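Local coordinates for maintenance of ploidy protein MOB1 (Saccharomyces cerevisiae, PDB 2HJN) that binds and activates the protein kinase DBF2, permitting its phosphorylation by CDC15 in late anaphase within the mitotic exit network, at residues F24-S29 and L139-Q144; Y117-Q122 and P133-C138. One frame throughout, in Å; residues are numbered along the deposited sequence.

Contact 1 of 2, residues F24-S29 and L139-Q144; sequences FNYTPS and LMRWCQ
Ser-29 and Arg-141 bring the backbones nearest, at 8.3 Å between CA atoms; irregular 24-29 thus keeps a side-chain's distance from helical 139-144. The Arg-141 guanidinium enters that interval, alongside Met-140 and Gln-144. Its NH2 donates to Tyr-26 OH at 3.0 Å, with the hydroxyl near the guanidinium plane. NH1 makes a weak bond to Thr-27 O, bent to 130°, and Ser-29 CB lies over one face of the group. The arginine chain is bent at chi2 and chi3, chi3 (75°) placing NE, which donates to Gln-144 OE1 at 2.7 Å, a bond that would limit how far either side chain can turn. Gln-144 NE2 reaches Ser-29 OG at 2.9 Å, nearly in its amide plane. Tyr-26 OH also hydrogen-bonds Asn-91, Arg-141 NH2 also hydrogen-bonds Tyr-87 OH, and NH1 forms a salt bridge with Glu-137. Selenomethionine Met-140 crosses the tyrosine at about a right angle, its CG 3.7 Å from Tyr-26 CE1. An alanine in place of Arg-141 would probably leave Glu-137 without its charged mate, Tyr-26 OH without the NH2 donor and Gln-144 OE1 without NE, the amide then being freer to turn. An extended N-terminal segment is thus laid on helices 132-147 and 75-97 of the Mob1/phocein fold.

Contact 2 of 2, residues Y117-Q122 and P133-C138; sequences YLWAFQ and PKYVEC
Trp-119 turns the edge of its indole toward the face of Tyr-135: the six-membered ring and the phenol ring have centroids 5.8 Å apart and planes at 73°, an edge-to-face, T-shaped pair. The tyrosine, whose CB does not point straight across, brings its ring end up to the 117-119 backbone. There Tyr-135 CE2 lies 3.6 Å from Leu-118 O, which sits at the ring edge near its plane, while Tyr-117 CB packs 3.9 Å from the same CE2. A water donates to Leu-118 O at 2.6 Å and also hydrogen-bonds Tyr-135 OH, and so ties the phenol end to the chain it faces. In the Mob1/phocein fold the end of strand 115-117 and the loop that follows it pack here against helix 132-147; Arg-176 and Arg-179 of helix 165-187 touch Trp-119 and Tyr-135 respectively. One turn further along the helix, Cys-138 CB lies over one face of the indole, offset toward the rim. This CB stands 3.8 Å from the centroid of the five-membered ring and 21° off the normal, a CH-pi contact. With Cys-138 SG anti to the carbonyl carbon (chi1 -74°), SG makes oblique sulfur-aromatic contacts with Trp-119 and Phe-121, and Phe-121 CE2 comes within 3.7 Å of it. Phe-121 in turn has Trp-119 CD1 above one face, offset toward the rim.

In the fold
Contacts 1 and 2 share helix 132-147 and have centres about 10 Å apart; in sequence, contact 2 is nested within the loop that contact 1 closes. Glu-137 joins them directly: its OE1 probably accepts a hydrogen bond from Thr-27 N at 3.0 Å, and this is the same carboxylate that pairs with Arg-141 in contact 1. Packing adds to this, with Trp-119 CH2 at 3.7 Å from Leu-139 CA and Phe-24 O at 3.6 Å from Pro-133 CB. The zinc ion, held by Cys-101, Cys-106, His-183 and His-188, lies near both: the side chains of Tyr-26 and Tyr-135 are each about 9 Å from it, and that of Tyr-117 is about 6 Å from the His-183 side chain.

Contact 1 of 2, residues F24-S29 and L139-Q144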
loop_
_atom_site.group_PDB
_atom_site.type_symbol
_atom_site.label_atom_id
_atom_site.label_comp_id
_atom_site.label_asym_id
_atom_site.label_seq_id
_atom_site.Cartn_x
_atom_site.Cartn_y
_atom_site.Cartn_z
ATOM N N PHE A 24 -14.719 11.467 4.316
ATOM C CA PHE A 24 -15.219 11.218 2.965
ATOM C C PHE A 24 -14.141 10.847 1.936
ATOM O O PHE A 24 -14.404 10.995 0.743
ATOM C CB PHE A 24 -16.079 12.417 2.485
ATOM C CG PHE A 24 -17.137 12.837 3.493
ATOM C CD1 PHE A 24 -18.266 12.033 3.716
ATOM C CD2 PHE A 24 -16.975 14.004 4.243
ATOM C CE1 PHE A 24 -19.229 12.382 4.691
ATOM C CE2 PHE A 24 -17.930 14.385 5.205
ATOM C CZ PHE A 24 -19.052 13.575 5.430
ATOM N N ASN A 25 -12.980 10.343 2.399
ATOM C CA ASN A 25 -11.975 9.667 1.567
ATOM C C ASN A 25 -12.351 8.204 1.280
ATOM O O ASN A 25 -13.097 7.593 2.021
ATOM C CB ASN A 25 -10.581 9.679 2.245
ATOM C CG ASN A 25 -10.130 11.056 2.650
ATOM O OD1 ASN A 25 -10.644 12.080 2.166
ATOM N ND2 ASN A 25 -9.178 11.096 3.582
ATOM N N TYR A 26 -11.766 7.624 0.237
ATOM C CA TYR A 26 -11.966 6.214 -0.093
ATOM C C TYR A 26 -11.589 5.314 1.117
ATOM O O TYR A 26 -10.534 5.521 1.726
ATOM C CB TYR A 26 -11.119 5.844 -1.326
ATOM C CG TYR A 26 -11.164 4.351 -1.643
ATOM C CD1 TYR A 26 -12.363 3.740 -2.028
ATOM C CD2 TYR A 26 -10.032 3.538 -1.501
ATOM C CE1 TYR A 26 -12.440 2.343 -2.276
ATOM C CE2 TYR A 26 -10.111 2.123 -1.773
ATOM C CZ TYR A 26 -11.311 1.556 -2.143
ATOM O OH TYR A 26 -11.429 0.208 -2.426
ATOM N N THR A 27 -12.519 4.411 1.489
ATOM C CA THR A 27 -12.273 3.316 2.463
ATOM C C THR A 27 -11.868 1.982 1.786
ATOM O O THR A 27 -12.641 1.378 1.050
ATOM C CB THR A 27 -13.506 3.092 3.419
ATOM O OG1 THR A 27 -13.882 4.342 4.010
ATOM C CG2 THR A 27 -13.147 2.109 4.567
ATOM N N PRO A 28 -10.614 1.514 2.012
ATOM C CA PRO A 28 -10.274 0.249 1.360
ATOM C C PRO A 28 -11.047 -0.957 1.912
ATOM O O PRO A 28 -11.509 -0.933 3.041
ATOM C CB PRO A 28 -8.734 0.143 1.571
ATOM C CG PRO A 28 -8.280 1.620 1.898
ATOM C CD PRO A 28 -9.471 2.084 2.749
ATOM N N SER A 29 -11.270 -1.961 1.071
ATOM C CA SER A 29 -11.801 -3.260 1.434
ATOM C C SER A 29 -11.182 -4.307 0.489
ATOM O O SER A 29 -11.362 -4.255 -0.719
ATOM C CB SER A 29 -13.338 -3.349 1.302
ATOM O OG SER A 29 -13.827 -4.657 1.662
ATOM N N LEU A 139 -17.777 2.909 -7.000
ATOM C CA LEU A 139 -17.341 1.959 -8.005
ATOM C C LEU A 139 -16.790 0.704 -7.375
ATOM O O LEU A 139 -17.163 -0.389 -7.804
ATOM C CB LEU A 139 -16.276 2.522 -8.967
ATOM C CG LEU A 139 -15.593 1.689 -10.061
ATOM C CD1 LEU A 139 -14.943 2.614 -11.103
ATOM C CD2 LEU A 139 -14.454 0.867 -9.576
HETATM N N MSE A 140 -15.867 0.850 -6.426
HETATM C CA MSE A 140 -15.217 -0.326 -5.787
HETATM C C MSE A 140 -16.224 -1.146 -4.996
HETATM O O MSE A 140 -16.194 -2.365 -5.070
HETATM C CB MSE A 140 -14.084 0.103 -4.866
HETATM C CG MSE A 140 -12.948 0.814 -5.605
HETATM SE SE MSE A 140 -11.978 -0.300 -6.961
HETATM C CE MSE A 140 -10.639 -0.915 -5.687
ATOM N N ARG A 141 -17.108 -0.500 -4.230
ATOM C CA ARG A 141 -18.195 -1.221 -3.516
ATOM C C ARG A 141 -19.140 -1.924 -4.513
ATOM O O ARG A 141 -19.635 -2.989 -4.228
ATOM C CB ARG A 141 -19.039 -0.293 -2.599
ATOM C CG ARG A 141 -18.361 0.238 -1.274
ATOM C CD ARG A 141 -17.565 -0.789 -0.410
ATOM N NE ARG A 141 -16.246 -1.184 -0.955
ATOM C CZ ARG A 141 -15.136 -0.464 -0.942
ATOM N NH1 ARG A 141 -15.092 0.767 -0.452
ATOM N NH2 ARG A 141 -14.036 -0.980 -1.461
ATOM N N TRP A 142 -19.391 -1.304 -5.662
ATOM C CA TRP A 142 -20.180 -1.970 -6.742
ATOM C C TRP A 142 -19.456 -3.244 -7.276
ATOM O O TRP A 142 -20.096 -4.301 -7.520
ATOM C CB TRP A 142 -20.532 -0.988 -7.886
ATOM C CG TRP A 142 -21.246 -1.668 -9.040
ATOM C CD1 TRP A 142 -22.587 -1.891 -9.184
ATOM C CD2 TRP A 142 -20.616 -2.220 -10.182
ATOM N NE1 TRP A 142 -22.840 -2.533 -10.388
ATOM C CE2 TRP A 142 -21.637 -2.764 -11.011
ATOM C CE3 TRP A 142 -19.283 -2.268 -10.620
ATOM C CZ2 TRP A 142 -21.354 -3.400 -12.219
ATOM C CZ3 TRP A 142 -19.003 -2.945 -11.829
ATOM C CH2 TRP A 142 -20.036 -3.464 -12.623
ATOM N N CYS A 143 -18.131 -3.157 -7.455
ATOM C CA CYS A 143 -17.376 -4.345 -7.893
ATOM C C CYS A 143 -17.503 -5.508 -6.897
ATOM O O CYS A 143 -17.695 -6.656 -7.314
ATOM C CB CYS A 143 -15.891 -4.013 -8.152
ATOM S SG CYS A 143 -15.618 -2.960 -9.574
ATOM N N GLN A 144 -17.335 -5.215 -5.605
ATOM C CA GLN A 144 -17.493 -6.216 -4.546
ATOM C C GLN A 144 -18.888 -6.841 -4.535
ATOM O O GLN A 144 -19.016 -8.045 -4.335
ATOM C CB GLN A 144 -17.152 -5.647 -3.146
ATOM C CG GLN A 144 -15.690 -5.244 -3.001
ATOM C CD GLN A 144 -15.333 -4.913 -1.593
ATOM O OE1 GLN A 144 -15.746 -3.862 -1.079
ATOM N NE2 GLN A 144 -14.588 -5.826 -0.922
#

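Contact 2 of 2, residues Y117-Q122 and P133-C138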
loop_
_atom_site.group_PDB
_atom_site.type_symbol
_atom_site.label_atom_id
_atom_site.label_comp_id
_atom_site.label_asym_id
_atom_site.label_seq_id
_atom_site.Cartn_x
_atom_site.Cartn_y
_atom_site.Cartn_z
ATOM N N TYR A 117 -15.301 11.434 -15.604
ATOM C CA TYR A 117 -16.107 10.206 -15.515
ATOM C C TYR A 117 -17.255 10.344 -14.546
ATOM O O TYR A 117 -17.087 10.891 -13.481
ATOM C CB TYR A 117 -15.248 8.977 -15.132
ATOM C CG TYR A 117 -14.058 8.813 -16.043
ATOM C CD1 TYR A 117 -12.785 9.112 -15.609
ATOM C CD2 TYR A 117 -14.228 8.395 -17.367
ATOM C CE1 TYR A 117 -11.675 8.962 -16.496
ATOM C CE2 TYR A 117 -13.167 8.220 -18.212
ATOM C CZ TYR A 117 -11.904 8.518 -17.791
ATOM O OH TYR A 117 -10.849 8.370 -18.663
ATOM N N LEU A 118 -18.415 9.818 -14.921
ATOM C CA LEU A 118 -19.669 10.061 -14.216
ATOM C C LEU A 118 -20.218 8.772 -13.623
ATOM O O LEU A 118 -19.873 7.675 -14.099
ATOM C CB LEU A 118 -20.704 10.679 -15.188
ATOM C CG LEU A 118 -20.317 11.842 -16.078
ATOM C CD1 LEU A 118 -21.433 12.168 -17.120
ATOM C CD2 LEU A 118 -19.988 13.081 -15.297
ATOM N N TRP A 119 -21.037 8.890 -12.563
ATOM C CA TRP A 119 -21.640 7.705 -11.884
ATOM C C TRP A 119 -23.159 7.807 -11.855
ATOM O O TRP A 119 -23.699 8.829 -11.453
ATOM C CB TRP A 119 -21.134 7.564 -10.420
ATOM C CG TRP A 119 -21.489 6.240 -9.732
ATOM C CD1 TRP A 119 -22.418 6.035 -8.737
ATOM C CD2 TRP A 119 -20.954 4.955 -10.044
ATOM N NE1 TRP A 119 -22.454 4.710 -8.401
ATOM C CE2 TRP A 119 -21.581 4.022 -9.200
ATOM C CE3 TRP A 119 -19.984 4.503 -10.965
ATOM C CZ2 TRP A 119 -21.276 2.661 -9.237
ATOM C CZ3 TRP A 119 -19.683 3.144 -11.013
ATOM C CH2 TRP A 119 -20.326 2.238 -10.153
ATOM N N ALA A 120 -23.828 6.730 -12.269
ATOM C CA ALA A 120 -25.274 6.587 -12.042
ATOM C C ALA A 120 -25.541 5.872 -10.728
ATOM O O ALA A 120 -25.120 4.714 -10.512
ATOM C CB ALA A 120 -25.924 5.863 -13.161
ATOM N N PHE A 121 -26.233 6.588 -9.843
ATOM C CA PHE A 121 -26.494 6.130 -8.492
ATOM C C PHE A 121 -27.619 5.083 -8.452
ATOM O O PHE A 121 -27.546 4.139 -7.679
ATOM C CB PHE A 121 -26.845 7.328 -7.587
ATOM C CG PHE A 121 -25.648 8.065 -7.091
ATOM C CD1 PHE A 121 -25.265 9.267 -7.676
ATOM C CD2 PHE A 121 -24.865 7.532 -6.096
ATOM C CE1 PHE A 121 -24.133 9.929 -7.237
ATOM C CE2 PHE A 121 -23.720 8.189 -5.655
ATOM C CZ PHE A 121 -23.362 9.387 -6.223
ATOM N N GLN A 122 -28.644 5.277 -9.287
ATOM C CA GLN A 122 -29.725 4.303 -9.493
ATOM C C GLN A 122 -29.626 3.697 -10.902
ATOM O O GLN A 122 -29.515 4.431 -11.872
ATOM C CB GLN A 122 -31.066 4.990 -9.302
ATOM N N PRO A 133 -13.103 10.807 -4.696
ATOM C CA PRO A 133 -13.242 9.704 -3.693
ATOM C C PRO A 133 -14.664 9.116 -3.552
ATOM O O PRO A 133 -14.815 7.940 -3.223
ATOM C CB PRO A 133 -12.777 10.367 -2.410
ATOM C CG PRO A 133 -13.150 11.866 -2.631
ATOM C CD PRO A 133 -12.775 12.090 -4.055
ATOM N N LYS A 134 -15.715 9.921 -3.802
ATOM C CA LYS A 134 -17.068 9.394 -3.848
ATOM C C LYS A 134 -17.251 8.420 -4.995
ATOM O O LYS A 134 -17.834 7.368 -4.796
ATOM C CB LYS A 134 -18.127 10.524 -3.951
ATOM C CG LYS A 134 -19.590 10.013 -3.966
ATOM C CD LYS A 134 -19.956 9.669 -2.504
ATOM C CE LYS A 134 -21.414 9.437 -2.299
ATOM N NZ LYS A 134 -21.646 9.455 -0.826
ATOM N N TYR A 135 -16.769 8.801 -6.182
ATOM C CA TYR A 135 -16.736 7.970 -7.367
ATOM C C TYR A 135 -16.047 6.602 -7.090
ATOM O O TYR A 135 -16.618 5.530 -7.328
ATOM C CB TYR A 135 -15.988 8.695 -8.505
ATOM C CG TYR A 135 -16.035 7.882 -9.793
ATOM C CD1 TYR A 135 -15.220 6.760 -9.938
ATOM C CD2 TYR A 135 -16.933 8.172 -10.811
ATOM C CE1 TYR A 135 -15.245 5.989 -11.050
ATOM C CE2 TYR A 135 -16.966 7.387 -11.969
ATOM C CZ TYR A 135 -16.115 6.283 -12.057
ATOM O OH TYR A 135 -16.089 5.441 -13.150
ATOM N N VAL A 136 -14.832 6.680 -6.552
ATOM C CA VAL A 136 -14.000 5.486 -6.331
ATOM C C VAL A 136 -14.648 4.546 -5.308
ATOM O O VAL A 136 -14.822 3.344 -5.563
ATOM C CB VAL A 136 -12.532 5.876 -5.967
ATOM C CG1 VAL A 136 -11.655 4.591 -5.659
ATOM C CG2 VAL A 136 -11.924 6.634 -7.124
ATOM N N GLU A 137 -15.128 5.133 -4.217
ATOM C CA GLU A 137 -15.889 4.402 -3.230
ATOM C C GLU A 137 -17.065 3.639 -3.819
ATOM O O GLU A 137 -17.191 2.434 -3.591
ATOM C CB GLU A 137 -16.332 5.354 -2.087
ATOM C CG GLU A 137 -17.157 4.703 -0.977
ATOM C CD GLU A 137 -16.347 3.837 -0.026
ATOM O OE1 GLU A 137 -15.203 4.203 0.238
ATOM O OE2 GLU A 137 -16.860 2.807 0.497
ATOM N N CYS A 138 -17.962 4.342 -4.530
ATOM C CA CYS A 138 -19.150 3.746 -5.160
ATOM C C CYS A 138 -18.765 2.631 -6.140
ATOM O O CYS A 138 -19.401 1.559 -6.166
ATOM C CB CYS A 138 -19.909 4.844 -5.931
ATOM S SG CYS A 138 -20.833 6.040 -4.862
HETATM O O HOH W 1 -18.489 5.560 -14.756
#